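Local coordinates for catalase-3 (Neurospora crassa, PDB 4AJ9) that breaks hydrogen peroxide down to water and dioxygen with a haem cofactor, protecting the cell from peroxide, at the interface of chains A and B. Sequence-based numbering; all coordinates share one arbitrary frame. Chains: chain A/B, Catalase-3.

Contact 1: the interface of chains A and B. Residues chain A 29-31, 33, 36; chain B 147, 343, 433-435.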
loop_
_atom_site.group_PDB
_atom_site.type_symbol
_atom_site.label_atom_id
_atom_site.label_comp_id
_atom_site.label_asym_id
_atom_site.label_seq_id
_atom_site.Cartn_x
_atom_site.Cartn_y
_atom_site.Cartn_z
ATOM N N GLN A 29 3.008 27.770 -11.074
ATOM C CA GLN A 29 1.856 28.087 -11.899
ATOM C C GLN A 29 2.134 27.868 -13.400
ATOM O O GLN A 29 1.231 27.987 -14.228
ATOM C CB GLN A 29 1.390 29.520 -11.609
ATOM C CG GLN A 29 0.740 29.678 -10.217
ATOM C CD GLN A 29 -0.531 28.848 -10.094
ATOM O OE1 GLN A 29 -1.434 28.945 -10.932
ATOM N NE2 GLN A 29 -0.595 28.007 -9.069
ATOM N N PHE A 30 3.379 27.536 -13.746
ATOM C CA PHE A 30 3.726 27.244 -15.138
ATOM C C PHE A 30 4.600 26.005 -15.230
ATOM O O PHE A 30 5.587 25.903 -14.510
ATOM C CB PHE A 30 4.487 28.417 -15.770
ATOM C CG PHE A 30 3.715 29.703 -15.792
ATOM C CD1 PHE A 30 3.780 30.587 -14.728
ATOM C CD2 PHE A 30 2.932 30.032 -16.880
ATOM C CE1 PHE A 30 3.060 31.778 -14.751
ATOM C CE2 PHE A 30 2.219 31.215 -16.911
ATOM C CZ PHE A 30 2.282 32.088 -15.843
ATOM N N SER A 31 4.251 25.075 -16.121
ATOM C CA SER A 31 5.126 23.948 -16.421
ATOM C C SER A 31 6.349 24.454 -17.161
ATOM O O SER A 31 6.252 25.408 -17.925
ATOM C CB SER A 31 4.409 22.924 -17.308
ATOM O OG SER A 31 3.287 22.369 -16.651
ATOM N N LYS A 33 8.791 24.233 -20.148
ATOM C CA LYS A 33 8.577 23.808 -21.531
ATOM C C LYS A 33 9.799 24.044 -22.431
ATOM O O LYS A 33 10.570 24.983 -22.228
ATOM C CB LYS A 33 7.371 24.554 -22.121
ATOM C CG LYS A 33 6.093 24.488 -21.260
ATOM C CD LYS A 33 5.038 25.495 -21.737
ATOM C CE LYS A 33 3.804 25.507 -20.823
ATOM N NZ LYS A 33 4.061 26.124 -19.475
ATOM N N GLY A 36 8.539 28.306 -26.669
ATOM C CA GLY A 36 7.348 29.061 -26.298
ATOM C C GLY A 36 6.052 28.265 -26.339
ATOM O O GLY A 36 5.194 28.381 -25.458
ATOM N N ASP B 147 -2.760 25.215 -18.105
ATOM C CA ASP B 147 -1.516 24.520 -17.780
ATOM C C ASP B 147 -1.808 23.516 -16.665
ATOM O O ASP B 147 -2.407 23.868 -15.643
ATOM C CB ASP B 147 -0.436 25.534 -17.357
ATOM C CG ASP B 147 0.964 24.918 -17.222
ATOM O OD1 ASP B 147 1.114 23.826 -16.621
ATOM O OD2 ASP B 147 1.937 25.556 -17.694
ATOM N N PRO B 343 -0.432 22.526 -23.117
ATOM C CA PRO B 343 0.240 22.347 -21.821
ATOM C C PRO B 343 -0.619 21.674 -20.750
ATOM O O PRO B 343 -0.101 21.333 -19.679
ATOM C CB PRO B 343 0.557 23.784 -21.387
ATOM C CG PRO B 343 0.599 24.569 -22.660
ATOM C CD PRO B 343 -0.493 23.944 -23.506
ATOM N N GLU B 433 6.536 29.679 -18.813
ATOM C CA GLU B 433 5.588 30.691 -19.259
ATOM C C GLU B 433 4.459 30.034 -20.046
ATOM O O GLU B 433 4.432 28.816 -20.214
ATOM C CB GLU B 433 6.304 31.748 -20.117
ATOM C CG GLU B 433 7.319 32.596 -19.336
ATOM C CD GLU B 433 8.198 33.456 -20.236
ATOM O OE1 GLU B 433 7.993 33.457 -21.471
ATOM O OE2 GLU B 433 9.106 34.131 -19.702
ATOM N N LEU B 434 3.499 30.839 -20.482
ATOM C CA LEU B 434 2.526 30.394 -21.464
ATOM C C LEU B 434 2.562 31.390 -22.603
ATOM O O LEU B 434 2.874 32.565 -22.399
ATOM C CB LEU B 434 1.113 30.366 -20.877
ATOM C CG LEU B 434 0.701 29.210 -19.974
ATOM C CD1 LEU B 434 -0.646 29.542 -19.327
ATOM C CD2 LEU B 434 0.623 27.892 -20.750
ATOM N N SER B 435 2.220 30.920 -23.794
ATOM C CA SER B 435 2.212 31.762 -24.976
ATOM C C SER B 435 1.229 32.918 -24.855
ATOM O O SER B 435 0.110 32.750 -24.373
ATOM C CB SER B 435 1.870 30.926 -26.204
ATOM O OG SER B 435 1.881 31.727 -27.365
HETATM O O HOH W 1 2.342 20.636 -18.486
#
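A:Lys33 and B:Asp147 meet tip to tip in a salt bridge, with NZ of the lysine ammonium 2.8 Å from the carboxylate oxygen OD2. The chain A partners come from its N-terminal segment, which runs over the surface of the other subunit; this patch of the subunit interface probably helps to hold the catalase assembly together. A:Lys33 is extended as far as CE and then bends (chi4 71°), which turns NZ between three acceptors: OD2, the backbone carbonyl O of B:Glu433, and O of A:Ser31 in its own chain. NZ of A:Lys33 is also 2.8 Å from B:Glu433 O, with a C=O...N angle of 156°. Beside its ammonium, CE packs on CB of B:Pro343, at the start of helix 343-360, and on CD2 of B:Leu434.

The carboxylate of B:Asp147, carried toward A:Ser31 and A:Lys33 by a CG anti to the backbone N (chi1 -170°), is gripped at both oxygens. OD2 takes NZ nearly along its C-O bond and the amide N of A:Ser31 from the opposite face of the plane, 2.8 Å away. OD1 offers its syn lone pair to the hydroxyl OG of A:Ser31. An alanine in place of B:Asp147 would probably leave the ammonium of A:Lys33 without its counter-charge and the amide and hydroxyl of A:Ser31 without the carboxylate whose two oxygens take them.

A:Phe30 adds the apolar flank. B:Glu433 CA lies over one face of its ring, 3.6 Å from CD2 of A:Phe30, while CG of B:Leu434 comes up beside CD2 and CE2 near the ring plane. B:Glu433 is poorly ordered, so what its main chain contributes, the O bonded to A:Lys33 included, is less certain. Next to the A:Ser31 hydroxyl, a water links the subunits, 2.7 Å from A:Ser31 OG and 2.8 Å from B:Pro343 O.

Contact 2: the interface of chains A and B. Residues chain A 469, 477, 498-499; chain B 569, 576.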
loop_
_atom_site.group_PDB
_atom_site.type_symbol
_atom_site.label_atom_id
_atom_site.label_comp_id
_atom_site.label_asym_id
_atom_site.label_seq_id
_atom_site.Cartn_x
_atom_site.Cartn_y
_atom_site.Cartn_z
ATOM N N SER A 469 -42.213 -1.231 -0.765
ATOM C CA SER A 469 -42.835 -1.045 -2.075
ATOM C C SER A 469 -41.758 -0.962 -3.161
ATOM O O SER A 469 -42.063 -1.071 -4.348
ATOM C CB SER A 469 -43.738 0.187 -2.105
ATOM O OG SER A 469 -42.991 1.384 -2.244
ATOM N N LYS A 477 -41.323 -9.745 -0.579
ATOM C CA LYS A 477 -42.340 -8.942 0.088
ATOM C C LYS A 477 -43.197 -9.816 0.995
ATOM O O LYS A 477 -43.486 -9.446 2.133
ATOM C CB LYS A 477 -43.205 -8.192 -0.928
ATOM C CG LYS A 477 -42.514 -6.974 -1.544
ATOM C CD LYS A 477 -43.416 -6.190 -2.498
ATOM C CE LYS A 477 -43.462 -6.823 -3.889
ATOM N NZ LYS A 477 -44.050 -5.879 -4.899
ATOM N N ALA A 498 -50.281 -1.278 1.480
ATOM C CA ALA A 498 -49.441 -0.575 0.513
ATOM C C ALA A 498 -48.904 -1.510 -0.566
ATOM O O ALA A 498 -48.739 -1.119 -1.725
ATOM C CB ALA A 498 -48.289 0.100 1.236
ATOM N N LEU A 499 -48.639 -2.749 -0.180
ATOM C CA LEU A 499 -48.020 -3.713 -1.081
ATOM C C LEU A 499 -49.048 -4.493 -1.896
ATOM O O LEU A 499 -48.688 -5.326 -2.719
ATOM C CB LEU A 499 -47.157 -4.691 -0.281
ATOM C CG LEU A 499 -46.105 -4.022 0.599
ATOM C CD1 LEU A 499 -45.170 -5.075 1.186
ATOM C CD2 LEU A 499 -45.331 -2.988 -0.231
ATOM N N LEU B 569 -50.016 -0.830 -4.264
ATOM C CA LEU B 569 -49.629 -1.658 -5.401
ATOM C C LEU B 569 -50.726 -2.643 -5.806
ATOM O O LEU B 569 -50.576 -3.845 -5.642
ATOM C CB LEU B 569 -48.328 -2.403 -5.112
ATOM C CG LEU B 569 -47.104 -1.516 -4.879
ATOM C CD1 LEU B 569 -45.919 -2.399 -4.514
ATOM C CD2 LEU B 569 -46.775 -0.619 -6.097
ATOM N N THR B 576 -46.199 3.268 -5.924
ATOM C CA THR B 576 -47.100 4.022 -5.050
ATOM C C THR B 576 -46.815 5.515 -5.085
ATOM O O THR B 576 -45.691 5.934 -5.400
ATOM C CB THR B 576 -46.961 3.570 -3.590
ATOM O OG1 THR B 576 -45.652 3.914 -3.106
ATOM C CG2 THR B 576 -47.179 2.067 -3.493
HETATM O O HOH W 2 -43.689 1.891 -5.016
#
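The backbone N of B:Leu569 donates a hydrogen bond to the carbonyl O of A:Ala498, 2.9 Å away, joining a loop of chain B to the last turn of helix 489-499 in chain A. This second patch of the subunit interface probably also helps to hold the catalase assembly together. The bond is fairly straight at the hydrogen, but the donor stands above the carbonyl plane, 36° out of it, and does not lie on a lone pair. Since the acceptor is a main-chain atom at the C-terminal end of a helix, where the dipole would tend to enrich negative charge, its pull on an incoming N-H is likely to be strengthened.

The side chain of B:Leu569, which buries more surface than any other residue of this patch, follows the same path into chain A. The branch passes close to the helix end: CB lies near the carbonyl oxygens of both A:Ala498 and A:Leu499, and CG of B:Leu569 is 3.6 Å from A:Ala498 O. Farther out, the methyl CD1 points toward A:Ser469 and A:Lys477. The lysine comes from helix 474-487 and crosses the leucine at about a right angle, with A:Lys477 NZ 4.0 Å from B:Leu569 CD1, a loose contact of the amino tip with a methyl group.

On the other flank, the methyl CG2 of B:Thr576, in the short strand 575-576, faces A:Ala498 O and CB of A:Ser469 at van der Waals range. A:Ser469 sits in the loop between helices 454-468 and 474-487. In both residues the hydroxyl stands between the backbone N and the carbonyl carbon (chi1 79° in A:Ser469, 66° in B:Thr576), which in the threonine frees CG2 to face chain A. The two hydroxyls are too far apart to bond directly, with A:Ser469 OG 3.8 Å from B:Thr576 OG1. A water closes the span instead, 2.9 Å from A:Ser469 OG, and it pairs with the backbone N of B:Thr576 at 3.0 Å.

Contacts 1 and 2 join the same two subunits but share no residue, and their centres are about 61 Å apart. Contact 1 sets chain A residues 29-36 against B:Asp147, the start of helix 343-360 and the loop at 433-435 of chain B; contact 2 sets A:Ser469 and helices 474-487 and 489-499 against the C-terminal region of chain B. From A:His65 of the active site to the centre of contact 2 is about 29 Å, and to that of contact 1 about 41 Å. As the interface is two-fold symmetric, each has a twin, so the A/B pair is held at points far apart, one of the pairings within the four-chain deposited assembly.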